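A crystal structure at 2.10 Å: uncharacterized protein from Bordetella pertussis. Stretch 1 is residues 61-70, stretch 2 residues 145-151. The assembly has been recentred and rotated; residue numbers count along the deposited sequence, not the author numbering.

Stretch 1, residues 61-70: AAEFMLGLLA
Stretch 2 (145-151) RYTGRIE

Residues 61-70 are helical. Residues 145-147 form a strand that runs nearly antiparallel to the helix, at 153°, with a closest axial approach of 6.8 Å. The chain turns a corner at Gly-148 and Arg-149, and a second strand includes Ile-150. The CA atoms of Gly-67 and Gly-148 lie 4.4 Å apart, those of Ala-70 and Tyr-146 4.8 Å. Gly-148 has phi/psi 92/-6, where a CB would jam against the preceding carbonyl oxygen. Arg-149 N braces the turn by donating to Thr-147 OG1 (3.1 Å).

Apolar side chains meet at three pairs. Ala-62 CB meets Ile-150 CD1 at 3.8 Å. Leu-66 CD1 lies 3.8 Å from Ile-150 CG1; both side chains are m,t. Leu-69 CB lies 3.8 Å from Tyr-146 CB. Leu-69, also m,t, sets CD1 over the Tyr-146 ring face, 4.3 Å from its centroid, a CH-pi contact. Tyr-146 has chi1 -69° and chi2 -67°.

No direct hydrogen bond joins the stretches. Ala-70 CA makes a CA-H...O contact with Tyr-146 O at 3.3 Å.

Three waters bridge the stretches. Two join backbone atoms; the other links the Glu-63 carboxylate to the backbone of Ile-150. One donates to Glu-63 O (2.8 Å) and Gly-148 O (2.7 Å). Another donates to Glu-63 OE2 and accepts from Ile-150 N, both 2.8 Å. The third donates to Leu-69 O (2.6 Å) and accepts from Tyr-146 N (3.0 Å).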

ATOM      1  N   ALA A  61      -7.957  10.868   7.179  1.00 23.50           N
ATOM      2  CA  ALA A  61      -6.520  10.883   6.955  1.00 23.73           C
ATOM      3  C   ALA A  61      -6.320  10.635   5.441  1.00 23.61           C
ATOM      4  O   ALA A  61      -5.578  11.358   4.748  1.00 22.69           O
ATOM      5  CB  ALA A  61      -5.770   9.823   7.870  1.00 22.89           C
ATOM      6  N   ALA A  62      -7.037   9.642   4.906  1.00 24.33           N
ATOM      7  CA  ALA A  62      -6.866   9.297   3.464  1.00 23.73           C
ATOM      8  C   ALA A  62      -7.218  10.516   2.649  1.00 23.82           C
ATOM      9  O   ALA A  62      -6.478  10.891   1.728  1.00 22.64           O
ATOM     10  CB  ALA A  62      -7.716   8.080   3.051  1.00 23.46           C
ATOM     11  N   GLU A  63      -8.305  11.196   3.025  1.00 23.50           N
ATOM     12  CA  GLU A  63      -8.674  12.426   2.307  1.00 23.70           C
ATOM     13  C   GLU A  63      -7.634  13.516   2.296  1.00 22.25           C
ATOM     14  O   GLU A  63      -7.370  14.086   1.237  1.00 23.24           O
ATOM     15  CB  GLU A  63      -9.981  12.992   2.835  1.00 24.68           C
ATOM     16  CG  GLU A  63     -11.136  12.298   2.131  1.00 28.41           C
ATOM     17  CD  GLU A  63     -12.417  12.335   2.913  1.00 33.38           C
ATOM     18  OE1 GLU A  63     -12.557  13.185   3.846  1.00 37.89           O
ATOM     19  OE2 GLU A  63     -13.285  11.512   2.561  1.00 35.72           O
ATOM     20  N   PHE A  64      -7.026  13.812   3.446  1.00 20.76           N
ATOM     21  CA  PHE A  64      -5.926  14.827   3.493  1.00 19.26           C
ATOM     22  C   PHE A  64      -4.813  14.492   2.463  1.00 16.99           C
ATOM     23  O   PHE A  64      -4.282  15.358   1.768  1.00 17.84           O
ATOM     24  CB  PHE A  64      -5.322  14.897   4.886  1.00 19.85           C
ATOM     25  CG  PHE A  64      -4.071  15.716   4.945  1.00 20.18           C
ATOM     26  CD1 PHE A  64      -4.122  17.049   5.281  1.00 25.11           C
ATOM     27  CD2 PHE A  64      -2.835  15.149   4.633  1.00 21.88           C
ATOM     28  CE1 PHE A  64      -2.937  17.836   5.294  1.00 25.70           C
ATOM     29  CE2 PHE A  64      -1.685  15.914   4.628  1.00 22.60           C
ATOM     30  CZ  PHE A  64      -1.743  17.258   4.962  1.00 24.33           C
ATOM     31  N   MET A  65      -4.435  13.230   2.426  1.00 15.50           N
ATOM     32  CA  MET A  65      -3.452  12.725   1.459  1.00 15.59           C
ATOM     33  C   MET A  65      -3.882  12.935  -0.002  1.00 14.72           C
ATOM     34  O   MET A  65      -3.096  13.367  -0.827  1.00 16.48           O
ATOM     35  CB  MET A  65      -3.128  11.234   1.756  1.00 14.99           C
ATOM     36  CG  MET A  65      -2.389  10.976   3.106  1.00 15.12           C
ATOM     37  SD  MET A  65      -0.808  11.945   3.237  1.00 12.46           S
ATOM     38  CE  MET A  65       0.065  10.975   4.439  1.00 17.13           C
ATOM     39  N   LEU A  66      -5.139  12.687  -0.325  1.00 15.10           N
ATOM     40  CA  LEU A  66      -5.644  12.898  -1.685  1.00 15.05           C
ATOM     41  C   LEU A  66      -5.758  14.362  -2.000  1.00 14.69           C
ATOM     42  O   LEU A  66      -5.695  14.763  -3.184  1.00 14.48           O
ATOM     43  CB  LEU A  66      -6.999  12.216  -1.926  1.00 14.74           C
ATOM     44  CG  LEU A  66      -6.990  10.716  -1.685  1.00 16.77           C
ATOM     45  CD1 LEU A  66      -8.349  10.114  -1.938  1.00 14.42           C
ATOM     46  CD2 LEU A  66      -5.980  10.030  -2.575  1.00 17.07           C
ATOM     47  N   GLY A  67      -5.929  15.169  -0.958  1.00 14.68           N
ATOM     48  CA  GLY A  67      -6.015  16.602  -1.121  1.00 14.02           C
ATOM     49  C   GLY A  67      -4.684  17.103  -1.619  1.00 15.70           C
ATOM     50  O   GLY A  67      -4.627  18.118  -2.292  1.00 15.96           O
ATOM     51  N   LEU A  68      -3.596  16.393  -1.324  1.00 15.43           N
ATOM     52  CA  LEU A  68      -2.319  16.790  -1.896  1.00 15.78           C
ATOM     53  C   LEU A  68      -2.285  16.681  -3.448  1.00 15.00           C
ATOM     54  O   LEU A  68      -1.610  17.430  -4.117  1.00 14.04           O
ATOM     55  CB  LEU A  68      -1.201  15.957  -1.286  1.00 14.33           C
ATOM     56  CG  LEU A  68      -0.994  16.229   0.213  1.00 17.02           C
ATOM     57  CD1 LEU A  68      -0.016  15.244   0.832  1.00 12.27           C
ATOM     58  CD2 LEU A  68      -0.544  17.658   0.368  1.00 17.00           C
ATOM     59  N   LEU A  69      -3.008  15.705  -3.983  1.00 14.10           N
ATOM     60  CA  LEU A  69      -3.140  15.512  -5.432  1.00 13.30           C
ATOM     61  C   LEU A  69      -4.063  16.531  -6.114  1.00 13.35           C
ATOM     62  O   LEU A  69      -3.832  16.950  -7.272  1.00 12.95           O
ATOM     63  CB  LEU A  69      -3.646  14.088  -5.675  1.00 12.47           C
ATOM     64  CG  LEU A  69      -2.835  12.889  -5.127  1.00 10.02           C
ATOM     65  CD1 LEU A  69      -3.573  11.597  -5.573  1.00  7.91           C
ATOM     66  CD2 LEU A  69      -1.356  12.836  -5.563  1.00 10.20           C
ATOM     67  N   ALA A  70      -5.086  16.956  -5.369  1.00 13.45           N
ATOM     68  CA  ALA A  70      -6.104  17.884  -5.837  1.00 12.74           C
ATOM     69  C   ALA A  70      -5.512  19.267  -6.101  1.00 13.09           C
ATOM     70  O   ALA A  70      -6.051  20.033  -6.889  1.00 13.45           O
ATOM     71  CB  ALA A  70      -7.327  17.943  -4.795  1.00 11.75           C
ATOM     72  N   ARG A 145      -8.731  16.006 -13.195  1.00 12.69           N
ATOM     73  CA  ARG A 145      -8.015  16.282 -11.949  1.00 13.91           C
ATOM     74  C   ARG A 145      -8.467  15.377 -10.825  1.00 13.34           C
ATOM     75  O   ARG A 145      -9.596  14.854 -10.838  1.00 10.83           O
ATOM     76  CB  ARG A 145      -8.181  17.735 -11.561  1.00 15.46           C
ATOM     77  CG  ARG A 145      -9.614  18.091 -11.327  1.00 21.45           C
ATOM     78  CD  ARG A 145      -9.853  19.515 -10.759  1.00 29.51           C
ATOM     79  NE  ARG A 145      -9.526  19.688  -9.327  1.00 31.24           N
ATOM     80  CZ  ARG A 145     -10.393  19.554  -8.312  1.00 31.35           C
ATOM     81  NH1 ARG A 145     -11.651  19.201  -8.501  1.00 28.40           N
ATOM     82  NH2 ARG A 145      -9.973  19.776  -7.081  1.00 33.64           N
ATOM     83  N   TYR A 146      -7.551  15.144  -9.885  1.00 12.77           N
ATOM     84  CA  TYR A 146      -7.931  14.479  -8.646  1.00 12.98           C
ATOM     85  C   TYR A 146      -8.812  15.398  -7.814  1.00 12.60           C
ATOM     86  O   TYR A 146      -8.528  16.591  -7.670  1.00 12.45           O
ATOM     87  CB  TYR A 146      -6.663  14.078  -7.906  1.00 12.83           C
ATOM     88  CG  TYR A 146      -6.005  13.007  -8.673  1.00 11.02           C
ATOM     89  CD1 TYR A 146      -6.594  11.756  -8.793  1.00  8.79           C
ATOM     90  CD2 TYR A 146      -4.826  13.227  -9.330  1.00 11.54           C
ATOM     91  CE1 TYR A 146      -5.972  10.734  -9.521  1.00  8.72           C
ATOM     92  CE2 TYR A 146      -4.243  12.235 -10.079  1.00 10.87           C
ATOM     93  CZ  TYR A 146      -4.795  10.988 -10.175  1.00  9.50           C
ATOM     94  OH  TYR A 146      -4.151  10.026 -10.952  1.00 10.16           O
ATOM     95  N   THR A 147      -9.932  14.876  -7.341  1.00 13.15           N
ATOM     96  CA  THR A 147     -10.890  15.693  -6.593  1.00 14.30           C
ATOM     97  C   THR A 147     -10.589  15.804  -5.090  1.00 13.85           C
ATOM     98  O   THR A 147     -11.163  16.659  -4.417  1.00 14.24           O
ATOM     99  CB  THR A 147     -12.296  15.103  -6.665  1.00 14.96           C
ATOM    100  OG1 THR A 147     -12.264  13.822  -6.040  1.00 14.20           O
ATOM    101  CG2 THR A 147     -12.785  14.991  -8.151  1.00 16.03           C
ATOM    102  N   GLY A 148      -9.725  14.948  -4.543  1.00 12.21           N
ATOM    103  CA  GLY A 148      -9.587  14.871  -3.082  1.00 12.65           C
ATOM    104  C   GLY A 148     -10.454  13.841  -2.361  1.00 13.91           C
ATOM    105  O   GLY A 148     -10.274  13.605  -1.136  1.00 13.08           O
ATOM    106  N   ARG A 149     -11.357  13.178  -3.109  1.00 14.70           N
ATOM    107  CA  ARG A 149     -12.230  12.156  -2.573  1.00 14.25           C
ATOM    108  C   ARG A 149     -11.795  10.739  -2.960  1.00 14.99           C
ATOM    109  O   ARG A 149     -11.121  10.516  -3.991  1.00 15.39           O
ATOM    110  CB  ARG A 149     -13.666  12.410  -3.050  1.00 14.87           C
ATOM    111  CG  ARG A 149     -14.168  13.851  -2.779  1.00 18.53           C
ATOM    112  CD  ARG A 149     -15.681  13.926  -2.866  1.00 23.25           C
ATOM    113  NE  ARG A 149     -16.173  13.350  -4.126  1.00 25.44           N
ATOM    114  CZ  ARG A 149     -17.465  13.247  -4.447  1.00 28.04           C
ATOM    115  NH1 ARG A 149     -18.388  13.736  -3.645  1.00 27.09           N
ATOM    116  NH2 ARG A 149     -17.835  12.716  -5.606  1.00 27.95           N
ATOM    117  N   ILE A 150     -12.175   9.767  -2.140  1.00 15.25           N
ATOM    118  CA  ILE A 150     -11.921   8.334  -2.409  1.00 15.83           C
ATOM    119  C   ILE A 150     -12.965   7.777  -3.351  1.00 16.33           C
ATOM    120  O   ILE A 150     -14.133   8.050  -3.182  1.00 16.15           O
ATOM    121  CB  ILE A 150     -11.995   7.500  -1.125  1.00 16.17           C
ATOM    122  CG1 ILE A 150     -10.871   7.926  -0.186  1.00 18.08           C
ATOM    123  CG2 ILE A 150     -11.836   6.002  -1.419  1.00 15.98           C
ATOM    124  CD1 ILE A 150     -10.989   7.363   1.209  1.00 21.05           C
ATOM    125  N   GLU A 151     -12.530   7.009  -4.344  1.00 16.48           N
ATOM    126  CA  GLU A 151     -13.407   6.333  -5.251  1.00 18.59           C
ATOM    127  C   GLU A 151     -13.552   4.899  -4.788  1.00 18.25           C
ATOM    128  O   GLU A 151     -12.584   4.108  -4.791  1.00 19.69           O
ATOM    129  CB  GLU A 151     -12.797   6.458  -6.660  1.00 19.89           C
ATOM    130  CG  GLU A 151     -13.423   5.691  -7.781  1.00 23.55           C
ATOM    131  CD  GLU A 151     -14.585   6.428  -8.337  1.00 30.41           C
ATOM    132  OE1 GLU A 151     -14.398   7.567  -8.831  1.00 31.95           O
ATOM    133  OE2 GLU A 151     -15.697   5.844  -8.304  1.00 36.97           O
TER
HETATM  134  O   HOH W   1      -9.420  15.746   0.249  1.00 17.63           O
HETATM  135  O   HOH W   2     -13.720  10.440   0.051  1.00 20.81           O
HETATM  136  O   HOH W   3      -4.915  16.545  -9.596  1.00 18.91           O